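Local coordinates for Rab5 protein, putative (Plasmodium falciparum, PDB 3CLV), which is a putative Rab-type member of the Ras-like small G proteins, with a P-loop-type fold, and carries guanosine-5'-diphosphate in its nucleotide pocket, at residues C119-F124 / K192-M197; Q141-S146 / N176-I181; I150-N155 / Q170-D175. All coordinates share one frame; numbering follows the deposited sequence.

Contact 1: residues C119-F124 / K192-M197; sequences CAIVVF and KNIFYM
CD1 of Ile-121 comes obliquely to the Phe-195 ring, 3.5 Å from CZ and about as near CE1. One face of the same ring carries CG2 of Ile-194, the residue just before it on the helix, 3.9 Å above the plane and shifted toward the rim. Beyond the two segments, Phe-95 on the sheet packs edge-to-face with this ring. Phe-195 starts out from the helix pointing neither at the strand nor away from it, and the length of its side chain carries the ring to Ile-121, which it crosses at about a right angle. Ile-194 sets out toward the strand; its CG2 lies 4.0 Å from Ile-121 CD1, so one methyl group touches both helix residues. CG1 of Ile-121 stands beside the backbone N (chi1 -55°), and with the next torsion extended (169°), CD1 is carried out toward the helix.

This is helix-on-sheet packing in the Ras-like P-loop fold. Strand 119-125 runs inside the six-stranded sheet, between strands 8-13 and 149-155, and helix 191-206 lies against one of its faces. Alternation along the strand divides the side chains accordingly: Ile-121 faces this helix, whereas Ala-120, Val-122 and Phe-124 touch helix 129-145 on the other face. All three residues that meet are buried, and no hydrogen bond joins the segments. Ile-194 also packs on Ile-181 and Thr-183 of strand 179-183, while Ile-121 is flanked by Leu-12 of one neighbouring strand and by Ile-151 and Val-153 of the other.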
# COMPACT_ATOMS: atom_id res chain seq x y z
N CYS A 119 -1.84 0.36 -11.28
CA CYS A 119 -2.77 -0.40 -12.12
C CYS A 119 -3.88 -1.02 -11.31
O CYS A 119 -3.71 -1.35 -10.14
CB CYS A 119 -2.03 -1.55 -12.83
SG CYS A 119 -0.66 -1.03 -13.84
N ALA A 120 -5.03 -1.18 -11.94
CA ALA A 120 -6.12 -1.93 -11.36
C ALA A 120 -6.60 -2.94 -12.38
O ALA A 120 -6.92 -2.59 -13.53
CB ALA A 120 -7.27 -1.00 -10.92
N ILE A 121 -6.60 -4.20 -11.96
CA ILE A 121 -7.14 -5.30 -12.75
C ILE A 121 -8.51 -5.66 -12.19
O ILE A 121 -8.62 -6.19 -11.07
CB ILE A 121 -6.22 -6.56 -12.71
CG1 ILE A 121 -4.79 -6.23 -13.15
CG2 ILE A 121 -6.80 -7.70 -13.59
CD1 ILE A 121 -3.79 -7.40 -12.86
N VAL A 122 -9.55 -5.37 -12.96
CA VAL A 122 -10.93 -5.61 -12.50
C VAL A 122 -11.50 -6.80 -13.27
O VAL A 122 -11.71 -6.72 -14.50
CB VAL A 122 -11.85 -4.36 -12.66
CG1 VAL A 122 -13.19 -4.63 -11.96
CG2 VAL A 122 -11.20 -3.13 -12.05
N VAL A 123 -11.72 -7.89 -12.56
CA VAL A 123 -12.03 -9.18 -13.17
C VAL A 123 -13.52 -9.50 -12.98
O VAL A 123 -14.08 -9.25 -11.93
CB VAL A 123 -11.17 -10.32 -12.52
CG1 VAL A 123 -11.42 -11.67 -13.20
CG2 VAL A 123 -9.70 -9.95 -12.54
N PHE A 124 -14.14 -10.06 -14.01
CA PHE A 124 -15.48 -10.64 -13.85
C PHE A 124 -15.51 -12.00 -14.54
O PHE A 124 -14.55 -12.39 -15.23
CB PHE A 124 -16.57 -9.67 -14.36
CG PHE A 124 -16.63 -9.54 -15.88
CD1 PHE A 124 -15.80 -8.63 -16.54
CD2 PHE A 124 -17.51 -10.31 -16.63
CE1 PHE A 124 -15.82 -8.51 -17.93
CE2 PHE A 124 -17.54 -10.21 -18.03
CZ PHE A 124 -16.69 -9.30 -18.68
N LYS A 192 -0.91 -14.08 -19.25
CA LYS A 192 0.31 -13.27 -19.31
C LYS A 192 0.03 -11.96 -20.03
O LYS A 192 0.57 -10.91 -19.65
CB LYS A 192 1.47 -14.01 -20.02
CG LYS A 192 2.10 -15.16 -19.23
CD LYS A 192 3.31 -15.67 -20.04
CE LYS A 192 3.44 -17.19 -20.04
NZ LYS A 192 4.56 -17.61 -19.13
N ASN A 193 -0.86 -12.02 -21.02
CA ASN A 193 -1.21 -10.85 -21.84
C ASN A 193 -1.87 -9.73 -21.02
O ASN A 193 -1.77 -8.56 -21.36
CB ASN A 193 -2.10 -11.25 -23.02
CG ASN A 193 -1.33 -11.91 -24.19
OD1 ASN A 193 -0.15 -11.66 -24.39
ND2 ASN A 193 -2.03 -12.72 -24.97
N ILE A 194 -2.55 -10.09 -19.92
CA ILE A 194 -3.06 -9.04 -19.02
C ILE A 194 -1.91 -8.09 -18.68
O ILE A 194 -2.03 -6.88 -18.76
CB ILE A 194 -3.60 -9.63 -17.68
CG1 ILE A 194 -4.84 -10.50 -17.90
CG2 ILE A 194 -3.85 -8.50 -16.66
CD1 ILE A 194 -5.24 -11.36 -16.65
N PHE A 195 -0.78 -8.66 -18.28
CA PHE A 195 0.33 -7.90 -17.77
C PHE A 195 1.17 -7.33 -18.90
O PHE A 195 1.80 -6.30 -18.72
CB PHE A 195 1.12 -8.77 -16.79
CG PHE A 195 0.33 -9.09 -15.56
CD1 PHE A 195 0.33 -8.22 -14.47
CD2 PHE A 195 -0.48 -10.23 -15.51
CE1 PHE A 195 -0.41 -8.49 -13.35
CE2 PHE A 195 -1.24 -10.52 -14.39
CZ PHE A 195 -1.21 -9.65 -13.30
N TYR A 196 1.13 -7.97 -20.07
CA TYR A 196 1.81 -7.42 -21.26
C TYR A 196 1.18 -6.08 -21.62
O TYR A 196 1.90 -5.09 -21.85
CB TYR A 196 1.73 -8.36 -22.47
CG TYR A 196 2.51 -9.67 -22.33
CD1 TYR A 196 3.44 -9.85 -21.31
CD2 TYR A 196 2.32 -10.71 -23.24
CE1 TYR A 196 4.14 -11.05 -21.18
CE2 TYR A 196 3.01 -11.91 -23.12
CZ TYR A 196 3.92 -12.07 -22.09
OH TYR A 196 4.61 -13.26 -21.98
N MET A 197 -0.15 -6.07 -21.66
CA MET A 197 -0.95 -4.88 -21.98
C MET A 197 -0.72 -3.76 -20.97
O MET A 197 -0.51 -2.59 -21.35
CB MET A 197 -2.43 -5.25 -22.07
CG MET A 197 -2.82 -6.11 -23.31
SD MET A 197 -4.60 -6.45 -23.40
CE MET A 197 -5.23 -4.88 -23.94

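Contact 2: residues Q141-S146 / N176-I181; sequences QLKISS and NNLLFI
A small surface contact lets Lys-143, near the end of helix 129-145, lie against the turn that leads from helix 166-175 into the edge strand 179-183. The lysine does the reaching. Its chain runs extended as far as CD, then bends at its last two torsions (chi3 111°, chi4 -69°), which brings CE to the backbone of Asn-176 in a tight approach, 3.0 Å from that residue's O. NZ stays farther off, 3.6 Å from the same Asn-176 O, and makes no hydrogen bond with it. The same CE also lies 4.0 Å from Asn-176 CB and 4.4 Å from Leu-178 CD2. The Lys-143 and Asn-176 side chains cross at about a right angle. The amide of Asn-176 is held from elsewhere, by ND2 bonding to Tyr-172 O, one turn back on the preceding helix. Leu-178 packs on Tyr-172 and Ile-150, with CE of the lysine at its CD2. The turn itself is a Schellman motif closing helix 166-175: Asn-177, with positive phi, is its C-prime residue, and the N atoms of Leu-178 and Asn-177 bond back to Ala-173 O and Gln-174 O.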
# COMPACT_ATOMS: atom_id res chain seq x y z
N GLN A 141 -15.75 3.75 -9.13
CA GLN A 141 -15.06 4.15 -7.91
C GLN A 141 -13.60 4.45 -8.18
O GLN A 141 -13.05 5.43 -7.67
CB GLN A 141 -15.11 3.04 -6.86
CG GLN A 141 -16.38 2.89 -6.10
CD GLN A 141 -16.25 1.91 -4.93
OE1 GLN A 141 -15.37 1.04 -4.92
NE2 GLN A 141 -17.10 2.07 -3.93
N LEU A 142 -12.95 3.58 -8.95
CA LEU A 142 -11.52 3.76 -9.24
C LEU A 142 -11.24 5.03 -10.07
O LEU A 142 -10.29 5.78 -9.77
CB LEU A 142 -10.94 2.54 -9.95
CG LEU A 142 -10.72 1.26 -9.14
CD1 LEU A 142 -10.73 0.07 -10.10
CD2 LEU A 142 -9.40 1.32 -8.39
N LYS A 143 -12.06 5.27 -11.08
CA LYS A 143 -11.92 6.49 -11.92
C LYS A 143 -11.99 7.77 -11.11
O LYS A 143 -11.31 8.74 -11.42
CB LYS A 143 -12.95 6.51 -13.05
CG LYS A 143 -12.77 5.35 -14.01
CD LYS A 143 -13.79 5.35 -15.13
CE LYS A 143 -13.13 5.67 -16.44
NZ LYS A 143 -12.65 7.08 -16.56
N ILE A 144 -12.79 7.78 -10.05
CA ILE A 144 -12.83 8.92 -9.13
C ILE A 144 -11.67 8.97 -8.15
O ILE A 144 -11.12 10.05 -7.87
CB ILE A 144 -14.19 8.98 -8.40
CG1 ILE A 144 -15.22 9.62 -9.34
CG2 ILE A 144 -14.10 9.80 -7.11
CD1 ILE A 144 -16.64 9.20 -9.10
N SER A 145 -11.31 7.81 -7.61
CA SER A 145 -10.26 7.71 -6.60
C SER A 145 -8.92 8.30 -7.05
O SER A 145 -8.33 9.13 -6.36
CB SER A 145 -10.07 6.26 -6.15
OG SER A 145 -8.92 6.16 -5.31
N SER A 146 -8.44 7.89 -8.22
CA SER A 146 -7.12 8.33 -8.64
C SER A 146 -6.89 8.02 -10.11
O SER A 146 -7.77 7.52 -10.78
CB SER A 146 -6.04 7.68 -7.75
OG SER A 146 -4.76 8.26 -7.99
N ASN A 176 -15.40 3.93 -21.27
CA ASN A 176 -14.77 4.30 -20.03
C ASN A 176 -13.27 4.32 -20.14
O ASN A 176 -12.59 4.52 -19.13
CB ASN A 176 -15.26 3.40 -18.89
CG ASN A 176 -16.71 3.68 -18.55
OD1 ASN A 176 -16.99 4.50 -17.68
ND2 ASN A 176 -17.63 3.06 -19.28
N ASN A 177 -12.77 4.13 -21.36
CA ASN A 177 -11.33 4.26 -21.64
C ASN A 177 -10.51 3.28 -20.81
O ASN A 177 -9.53 3.64 -20.17
CB ASN A 177 -10.87 5.70 -21.40
CG ASN A 177 -11.72 6.72 -22.14
OD1 ASN A 177 -12.56 7.39 -21.53
ND2 ASN A 177 -11.56 6.80 -23.46
N LEU A 178 -10.94 2.02 -20.85
CA LEU A 178 -10.27 0.93 -20.14
C LEU A 178 -9.60 0.06 -21.18
O LEU A 178 -10.08 -0.03 -22.34
CB LEU A 178 -11.32 0.08 -19.40
CG LEU A 178 -12.43 0.77 -18.61
CD1 LEU A 178 -13.37 -0.26 -18.01
CD2 LEU A 178 -11.85 1.65 -17.52
N LEU A 179 -8.49 -0.56 -20.78
CA LEU A 179 -8.01 -1.76 -21.44
C LEU A 179 -9.00 -2.91 -21.20
O LEU A 179 -9.74 -2.93 -20.21
CB LEU A 179 -6.60 -2.15 -20.93
CG LEU A 179 -5.49 -1.11 -21.12
CD1 LEU A 179 -4.19 -1.58 -20.47
CD2 LEU A 179 -5.26 -0.86 -22.61
N PHE A 180 -9.07 -3.81 -22.17
CA PHE A 180 -9.97 -4.97 -22.07
C PHE A 180 -9.30 -6.24 -22.60
O PHE A 180 -8.60 -6.22 -23.61
CB PHE A 180 -11.31 -4.69 -22.79
CG PHE A 180 -12.23 -5.88 -22.85
CD1 PHE A 180 -13.02 -6.23 -21.75
CD2 PHE A 180 -12.32 -6.65 -24.01
CE1 PHE A 180 -13.88 -7.35 -21.80
CE2 PHE A 180 -13.17 -7.78 -24.08
CZ PHE A 180 -13.96 -8.12 -22.97
N ILE A 181 -9.49 -7.37 -21.90
CA ILE A 181 -8.96 -8.64 -22.36
C ILE A 181 -9.88 -9.79 -21.92
O ILE A 181 -10.55 -9.71 -20.89
CB ILE A 181 -7.47 -8.81 -21.91
CG1 ILE A 181 -6.81 -10.02 -22.60
CG2 ILE A 181 -7.35 -8.84 -20.35
CD1 ILE A 181 -5.32 -9.93 -22.68

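Contact 3: residues I150-N155 / Q170-D175; sequences IILVAN and QKYAQD. With GDP (guanosine-5'-diphosphate), chain D.
Leu-152 gives up the most surface here, and its close contacts are all made by one methyl, CD2. This CD2 lies 4.0 Å from CD2 of Tyr-172, at the ring's edge and near its plane, and 4.5 Å from CB of Ala-173. CG of the leucine is anti to the backbone N (chi1 176°), and the second torsion (68°, measured to CD1) leaves CD2 nearly anti to CA, extended toward the helix. Tyr-172 and Leu-152 cross at about a right angle. The tyrosine thus offers its rim, not a face, and it also rests on Lys-136 and Val-139 of helix 129-145. Ala-173 is the close point of the backbones: its CA lies 7.2 Å from Leu-152 CA, with no more than a methyl facing the strand. The contact is wholly apolar across the two segments.

At the far end of the strand the chemistry changes. Asn-155 belongs to the guanosine-5'-diphosphate pocket, and its ND2 is 3.3 Å from N7 of the base. Three further hydrogen bonds hold the amide: OD1 accepts from Ala-185 N and also pairs with Thr-183 OG1, while ND2 donates to Val-18 O. Asn-155 opens the family's Asn-Lys-x-Asp motif, whose last member, Asp-158, is hydrogen-bonded to the nucleotide through OD2.

Strand 149-155, helix 166-175 and strand 179-183 make a beta-alpha-beta crossover. The two parallel strands are neighbours in the sheet, with Leu-152 bonded through its backbone to Leu-179 and Ile-181, and the helix packs over them beside helix 129-145.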
# COMPACT_ATOMS: atom_id res chain seq x y z
N ILE A 150 -6.43 0.99 -15.86
CA ILE A 150 -7.44 -0.03 -15.55
C ILE A 150 -7.59 -0.99 -16.72
O ILE A 150 -7.77 -0.57 -17.87
CB ILE A 150 -8.82 0.59 -15.22
CG1 ILE A 150 -8.71 1.56 -14.03
CG2 ILE A 150 -9.86 -0.51 -14.94
CD1 ILE A 150 -9.91 2.51 -13.94
N ILE A 151 -7.50 -2.28 -16.40
CA ILE A 151 -7.80 -3.35 -17.34
C ILE A 151 -8.99 -4.17 -16.83
O ILE A 151 -9.00 -4.68 -15.69
CB ILE A 151 -6.56 -4.19 -17.70
CG1 ILE A 151 -6.88 -5.23 -18.79
CG2 ILE A 151 -5.89 -4.84 -16.43
CD1 ILE A 151 -5.61 -5.59 -19.62
N LEU A 152 -10.02 -4.26 -17.68
CA LEU A 152 -11.21 -5.02 -17.36
C LEU A 152 -10.98 -6.40 -17.93
O LEU A 152 -10.63 -6.55 -19.10
CB LEU A 152 -12.46 -4.35 -17.94
CG LEU A 152 -13.79 -5.08 -17.78
CD1 LEU A 152 -14.20 -5.10 -16.29
CD2 LEU A 152 -14.86 -4.38 -18.62
N VAL A 153 -11.12 -7.43 -17.08
CA VAL A 153 -10.78 -8.80 -17.49
C VAL A 153 -12.03 -9.67 -17.50
O VAL A 153 -12.71 -9.81 -16.47
CB VAL A 153 -9.66 -9.44 -16.59
CG1 VAL A 153 -9.43 -10.94 -16.95
CG2 VAL A 153 -8.36 -8.66 -16.68
N ALA A 154 -12.33 -10.22 -18.67
CA ALA A 154 -13.43 -11.17 -18.83
C ALA A 154 -12.86 -12.57 -18.67
O ALA A 154 -12.34 -13.16 -19.63
CB ALA A 154 -14.09 -11.00 -20.20
N ASN A 155 -12.92 -13.10 -17.45
CA ASN A 155 -12.36 -14.43 -17.18
C ASN A 155 -13.38 -15.57 -17.40
O ASN A 155 -14.60 -15.35 -17.38
CB ASN A 155 -11.74 -14.48 -15.78
CG ASN A 155 -10.85 -15.72 -15.56
OD1 ASN A 155 -9.99 -16.03 -16.38
ND2 ASN A 155 -11.03 -16.37 -14.41
N GLN A 170 -17.04 -4.84 -24.35
CA GLN A 170 -16.07 -4.07 -25.15
C GLN A 170 -16.49 -2.63 -25.37
O GLN A 170 -15.66 -1.72 -25.25
CB GLN A 170 -15.84 -4.74 -26.50
CG GLN A 170 -15.04 -6.03 -26.43
CD GLN A 170 -14.84 -6.65 -27.80
OE1 GLN A 170 -15.82 -6.90 -28.52
NE2 GLN A 170 -13.59 -6.89 -28.17
N LYS A 171 -17.77 -2.40 -25.67
CA LYS A 171 -18.25 -1.02 -25.81
C LYS A 171 -18.12 -0.27 -24.49
O LYS A 171 -17.65 0.89 -24.48
CB LYS A 171 -19.70 -0.97 -26.31
CG LYS A 171 -20.18 0.45 -26.67
N TYR A 172 -18.50 -0.94 -23.39
CA TYR A 172 -18.39 -0.38 -22.05
C TYR A 172 -16.96 0.07 -21.78
O TYR A 172 -16.75 1.18 -21.27
CB TYR A 172 -18.88 -1.37 -20.96
CG TYR A 172 -18.56 -0.87 -19.56
CD1 TYR A 172 -19.34 0.11 -18.96
CD2 TYR A 172 -17.44 -1.35 -18.86
CE1 TYR A 172 -19.04 0.60 -17.70
CE2 TYR A 172 -17.13 -0.87 -17.56
CZ TYR A 172 -17.93 0.11 -17.00
OH TYR A 172 -17.67 0.62 -15.75
N ALA A 173 -15.99 -0.78 -22.11
CA ALA A 173 -14.58 -0.50 -21.82
C ALA A 173 -14.06 0.70 -22.63
O ALA A 173 -13.32 1.53 -22.11
CB ALA A 173 -13.71 -1.73 -22.03
N GLN A 174 -14.48 0.78 -23.90
CA GLN A 174 -14.16 1.93 -24.76
C GLN A 174 -14.74 3.23 -24.21
O GLN A 174 -14.05 4.25 -24.13
CB GLN A 174 -14.73 1.69 -26.16
CG GLN A 174 -14.11 0.51 -26.90
CD GLN A 174 -14.78 0.21 -28.23
OE1 GLN A 174 -14.72 -0.91 -28.73
NE2 GLN A 174 -15.43 1.22 -28.81
N ASP A 175 -15.99 3.17 -23.78
CA ASP A 175 -16.68 4.34 -23.26
C ASP A 175 -16.02 4.85 -22.01
O ASP A 175 -16.05 6.05 -21.71
CB ASP A 175 -18.14 4.00 -22.98
CG ASP A 175 -18.98 3.92 -24.24
OD1 ASP A 175 -18.42 3.89 -25.36
OD2 ASP A 175 -20.22 3.86 -24.09
PB GDP D . -11.44 -15.71 -6.68
O1B GDP D . -10.03 -15.65 -6.19
O2B GDP D . -12.41 -15.79 -5.52
O3B GDP D . -11.82 -14.52 -7.54
O3A GDP D . -11.67 -17.00 -7.64
PA GDP D . -10.84 -18.39 -7.57
O1A GDP D . -10.87 -18.96 -6.16
O2A GDP D . -9.47 -18.30 -8.17
O5' GDP D . -11.75 -19.33 -8.50
C5' GDP D . -13.11 -19.64 -8.17
C4' GDP D . -13.50 -20.92 -8.92
O4' GDP D . -13.53 -20.68 -10.33
C3' GDP D . -12.55 -22.10 -8.73
O3' GDP D . -13.39 -23.26 -8.71
C2' GDP D . -11.68 -22.12 -9.99
O2' GDP D . -11.19 -23.42 -10.35
C1' GDP D . -12.68 -21.60 -11.02
N9 GDP D . -12.02 -20.86 -12.09
C8 GDP D . -11.16 -19.82 -11.95
N7 GDP D . -10.76 -19.37 -13.15
C5 GDP D . -11.38 -20.13 -14.09
C6 GDP D . -11.41 -20.19 -15.57
O6 GDP D . -10.72 -19.38 -16.24
N1 GDP D . -12.19 -21.13 -16.15
C2 GDP D . -12.95 -22.01 -15.44
N2 GDP D . -13.71 -22.91 -16.12
N3 GDP D . -12.96 -22.03 -14.07
C4 GDP D . -12.21 -21.11 -13.37

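Contacts 1 and 3 are buried and apolar, each a strand meeting a helix, and they lie on opposite faces of one sheet; contact 2 is at the surface and rests on a lysine's aliphatic chain against a turn. Strands 119-125 and 149-155 are neighbours, with probable backbone hydrogen bonds from Val-153 N to Val-122 O and from Asn-155 N to Phe-124 O. Contacts 2 and 3 share the crossover: the helix of contact 3 ends in the turn of contact 2, whose strand pairs with 149-155. Ile-181 then packs on Asn-193 and Met-197, tying contact 2 to the helix of contact 1. Contact 3 also includes a nucleotide-pocket residue.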